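Side-chain contacts in metallophosphoesterase (Clostridium thermocellum, PDB 4J6O), which probably removes 2',3'-phosphates from the ends of broken RNA, as the manganese-binding, calcineurin-like phosphatase domain of the bacterial Pnkp-Hen1 repair system: residues 71-74 with 75-79; 152-155 with 156-160. All coordinates share one frame; numbering follows the deposited sequence. Where two conformers were deposited one is given.

Contact 1: residues 71-74 with 75-79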
# COMPACT_ATOMS: atom_id res chain seq x y z
N PRO A 71 3.38 -5.20 -14.42
CA PRO A 71 3.03 -6.21 -15.41
C PRO A 71 2.04 -7.27 -14.96
O PRO A 71 1.51 -7.96 -15.84
CB PRO A 71 4.38 -6.90 -15.67
CG PRO A 71 5.04 -6.80 -14.35
CD PRO A 71 4.73 -5.43 -13.85
N LYS A 72 1.76 -7.37 -13.66
CA LYS A 72 1.00 -8.49 -13.11
C LYS A 72 0.01 -8.01 -12.06
O LYS A 72 -0.11 -8.54 -10.97
CB LYS A 72 1.94 -9.59 -12.58
CG LYS A 72 2.57 -10.39 -13.70
CD LYS A 72 3.40 -11.52 -13.13
CE LYS A 72 4.14 -12.29 -14.23
NZ LYS A 72 4.68 -13.58 -13.63
N ILE A 73 -0.68 -6.93 -12.38
CA ILE A 73 -1.64 -6.33 -11.47
C ILE A 73 -2.77 -7.30 -10.98
O ILE A 73 -3.12 -7.29 -9.80
CB ILE A 73 -2.25 -5.10 -12.15
CG1 ILE A 73 -1.12 -4.11 -12.44
CG2 ILE A 73 -3.32 -4.50 -11.27
CD1 ILE A 73 -1.47 -2.97 -13.49
N THR A 74 -3.37 -8.11 -11.86
CA THR A 74 -4.46 -8.97 -11.37
C THR A 74 -3.95 -10.09 -10.45
O THR A 74 -4.63 -10.46 -9.54
CB THR A 74 -5.35 -9.58 -12.49
OG1 THR A 74 -4.56 -10.45 -13.30
CG2 THR A 74 -5.95 -8.49 -13.35
N GLU A 75 -2.72 -10.56 -10.69
CA GLU A 75 -2.13 -11.57 -9.82
C GLU A 75 -1.85 -10.96 -8.45
O GLU A 75 -2.12 -11.61 -7.43
CB GLU A 75 -0.86 -12.16 -10.41
CG GLU A 75 -1.10 -13.02 -11.66
CD GLU A 75 -2.30 -13.96 -11.53
OE1 GLU A 75 -2.31 -14.81 -10.61
OE2 GLU A 75 -3.24 -13.83 -12.36
N VAL A 76 -1.32 -9.72 -8.43
CA VAL A 76 -1.16 -9.04 -7.15
C VAL A 76 -2.51 -8.95 -6.42
O VAL A 76 -2.61 -9.20 -5.23
CB VAL A 76 -0.59 -7.60 -7.32
CG1 VAL A 76 -0.62 -6.84 -6.01
CG2 VAL A 76 0.87 -7.68 -7.84
N LEU A 77 -3.54 -8.56 -7.15
CA LEU A 77 -4.84 -8.41 -6.52
C LEU A 77 -5.34 -9.73 -5.96
O LEU A 77 -5.83 -9.81 -4.82
CB LEU A 77 -5.86 -7.87 -7.53
CG LEU A 77 -5.76 -6.36 -7.70
CD1 LEU A 77 -6.51 -5.98 -8.97
CD2 LEU A 77 -6.33 -5.65 -6.50
N LYS A 78 -5.21 -10.78 -6.75
CA LYS A 78 -5.71 -12.09 -6.27
C LYS A 78 -4.96 -12.52 -5.01
O LYS A 78 -5.54 -13.06 -4.09
CB LYS A 78 -5.52 -13.14 -7.36
CG LYS A 78 -6.43 -12.92 -8.54
CD LYS A 78 -6.08 -13.80 -9.70
CE LYS A 78 -6.80 -13.34 -10.95
NZ LYS A 78 -6.61 -14.33 -11.98
N LEU A 79 -3.65 -12.32 -5.02
CA LEU A 79 -2.83 -12.73 -3.90
C LEU A 79 -3.22 -11.93 -2.67
O LEU A 79 -3.47 -12.49 -1.62
CB LEU A 79 -1.34 -12.60 -4.23
CG LEU A 79 -0.41 -12.95 -3.06
CD1 LEU A 79 -0.47 -14.46 -2.88
CD2 LEU A 79 1.04 -12.50 -3.35
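The backbone N of Val76 is hydrogen-bonded to Lys72 O, 3.1 Å away. Lys72 occupies the N-cap, so its carbonyl opens the helical i to i+4 series. Next come Leu77 N to Ile73 O at 3.0 Å and Lys78 N to Thr74 O at 2.9 Å. At the helix's start, Ile73 N is taken by the side-chain oxygen of Gln121. Helix 73-86 is the connecting helix of the beta-alpha-beta unit 59-62, 73-86, 89-91. It follows the Gly-Asp-x-x-Asp-Arg-Gly signature of calcineurin-like phosphoesterases, which supplies the metal ligand Asp65.

The polar side chains find most of their support beyond this turn. Lys72, long enough to reach another helix, pairs through NZ with Asp25. Glu75 bends at chi2 (-44°), and its OE1 is hydrogen-bonded to Tyr50 OH; in this conformer, one of two deposited, OE2 and Lys78 NZ form a weak, 3.4 Å salt bridge. That ammonium also pairs with Glu125, and Lys78 meets Phe129 in a cation-pi contact. The extended methylenes of Lys78 lie alongside Thr74 O, with CG at 3.2 Å, so an aliphatic stem suits the buried helix flank while the charge sits at its end. Thr74 OG1 makes a weak hydrogen bond to Glu125. Ile73 and Leu77 supply an apolar contact, CG2 of the first lying 4.2 Å from CD1 of the second.

Contact 2: residues 152-155 with 156-160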
# COMPACT_ATOMS: atom_id res chain seq x y z
N VAL A 152 1.40 2.82 13.64
CA VAL A 152 0.32 3.27 12.72
C VAL A 152 0.80 2.95 11.31
O VAL A 152 1.94 3.23 10.97
CB VAL A 152 0.10 4.77 12.89
CG1 VAL A 152 -0.84 5.33 11.80
CG2 VAL A 152 -0.54 5.08 14.31
N VAL A 153 -0.10 2.43 10.48
CA VAL A 153 0.21 2.23 9.05
C VAL A 153 -0.82 3.00 8.25
O VAL A 153 -2.01 3.00 8.57
CB VAL A 153 0.26 0.75 8.60
CG1 VAL A 153 1.51 0.02 9.23
CG2 VAL A 153 -1.04 -0.02 8.87
N ALA A 154 -0.34 3.66 7.20
CA ALA A 154 -1.17 4.46 6.29
C ALA A 154 -0.40 4.64 5.02
O ALA A 154 0.85 4.57 5.04
CB ALA A 154 -1.48 5.85 6.89
N HIS A 155 -1.10 4.84 3.91
CA HIS A 155 -0.35 4.97 2.64
C HIS A 155 0.51 6.23 2.61
O HIS A 155 1.74 6.13 2.42
CB HIS A 155 -1.31 4.96 1.45
CG HIS A 155 -0.63 5.13 0.16
ND1 HIS A 155 0.14 4.12 -0.40
CD2 HIS A 155 -0.53 6.19 -0.67
CE1 HIS A 155 0.67 4.56 -1.53
NE2 HIS A 155 0.27 5.81 -1.72
N ALA A 156 -0.10 7.40 2.75
CA ALA A 156 0.66 8.64 2.68
C ALA A 156 1.19 9.10 4.01
O ALA A 156 1.83 10.15 4.09
CB ALA A 156 -0.19 9.76 2.00
N GLY A 157 0.96 8.34 5.07
CA GLY A 157 1.31 8.78 6.42
C GLY A 157 0.09 9.20 7.23
O GLY A 157 -1.03 9.16 6.73
N MET A 158 0.31 9.52 8.48
CA MET A 158 -0.78 9.99 9.33
C MET A 158 -0.18 10.85 10.45
O MET A 158 0.46 10.34 11.39
CB MET A 158 -1.60 8.81 9.88
CG MET A 158 -2.95 9.25 10.52
SD MET A 158 -3.95 10.17 9.38
CE MET A 158 -4.33 8.92 8.13
N LYS A 159 -0.38 12.17 10.36
CA LYS A 159 0.12 13.04 11.40
C LYS A 159 -0.61 12.78 12.73
O LYS A 159 -1.71 12.23 12.73
CB LYS A 159 0.01 14.51 10.98
CG LYS A 159 -1.36 14.96 10.67
CD LYS A 159 -1.30 16.51 10.48
CE LYS A 159 -2.53 17.10 9.87
NZ LYS A 159 -2.41 18.60 9.80
N GLU A 160 0.04 13.12 13.85
CA GLU A 160 -0.44 12.74 15.19
C GLU A 160 -1.90 13.05 15.48
O GLU A 160 -2.64 12.19 15.97
CB GLU A 160 0.43 13.38 16.26
CG GLU A 160 -0.00 13.01 17.66
CD GLU A 160 0.98 13.45 18.72
OE1 GLU A 160 1.99 14.11 18.37
OE2 GLU A 160 0.74 13.11 19.89
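Ala154 CB rests against the carbonyl of Gly157, 3.3 Å from its O, where the chain leaves strand 151-154 and turns back over its own end. The methyl points toward the returning chain, and a side chain this small suits so close a meeting. The carbonyl O it covers is buried without a polar partner in the model. Gly157 has backbone angles (phi 105°, psi 176°) at which a beta carbon would press on the preceding carbonyl O, so glycine fits here.

His155 sits at the turn itself. With CG anti to the backbone N (chi1 178°), the ring lies beside the peptide that follows, CG being 3.5 Å from Ala156 N, and reaches the metal site. Its ND1 is hydrogen-bonded to Leu63 O, which helps fix the ring's rotation, while NE2 is hydrogen-bonded to a bound citrate, probably from the crystallisation liquor. The side chain also touches the manganese ligands Asp19 and Asp65. His155, in the sequence Ala-His-Ala-Gly, probably corresponds to the histidine that binds the second metal in two-metal relatives.

Ala156 CB lies 3.7 Å from His155 C, and a small methyl suits this buried spot beside the backbone; Ala156 O receives a weak hydrogen bond from Trp194 NE1. Farther along, Met158 CB lies 4.0 Å from Val152 CG1 and 4.2 Å from Ala154 CB, the valine and methionine side chains crossing at about a right angle. Met158 then bends at chi2 and chi3, a flexible thioether touching Val170, Phe173 and Ala174 of helix 168-176 and also His143 of strand 143-146, while strand 151-154 itself runs between strands 143-146 and 203-206.

In the fold
Contact 1 and contact 2 lie on opposite sides of the chain's centre, with their own centres 25 Å apart and their nearest atoms about 12 Å apart, and they do not touch. What relates them is the metal site. Contact 2 reaches it directly: the side chain of His155 is about 4 Å from the manganese ion, whereas the side chain of Ile73 in contact 1 is about 12 Å from it. The loop after strand 59-62 presents Leu63 O to contact 2 and the ligand Asp65 to manganese before leading into helix 73-86. Contact 1 thus begins a helix reached from strand 59-62, while contact 2 spans the end of strand 151-154, in the other large sheet, and the loop after it.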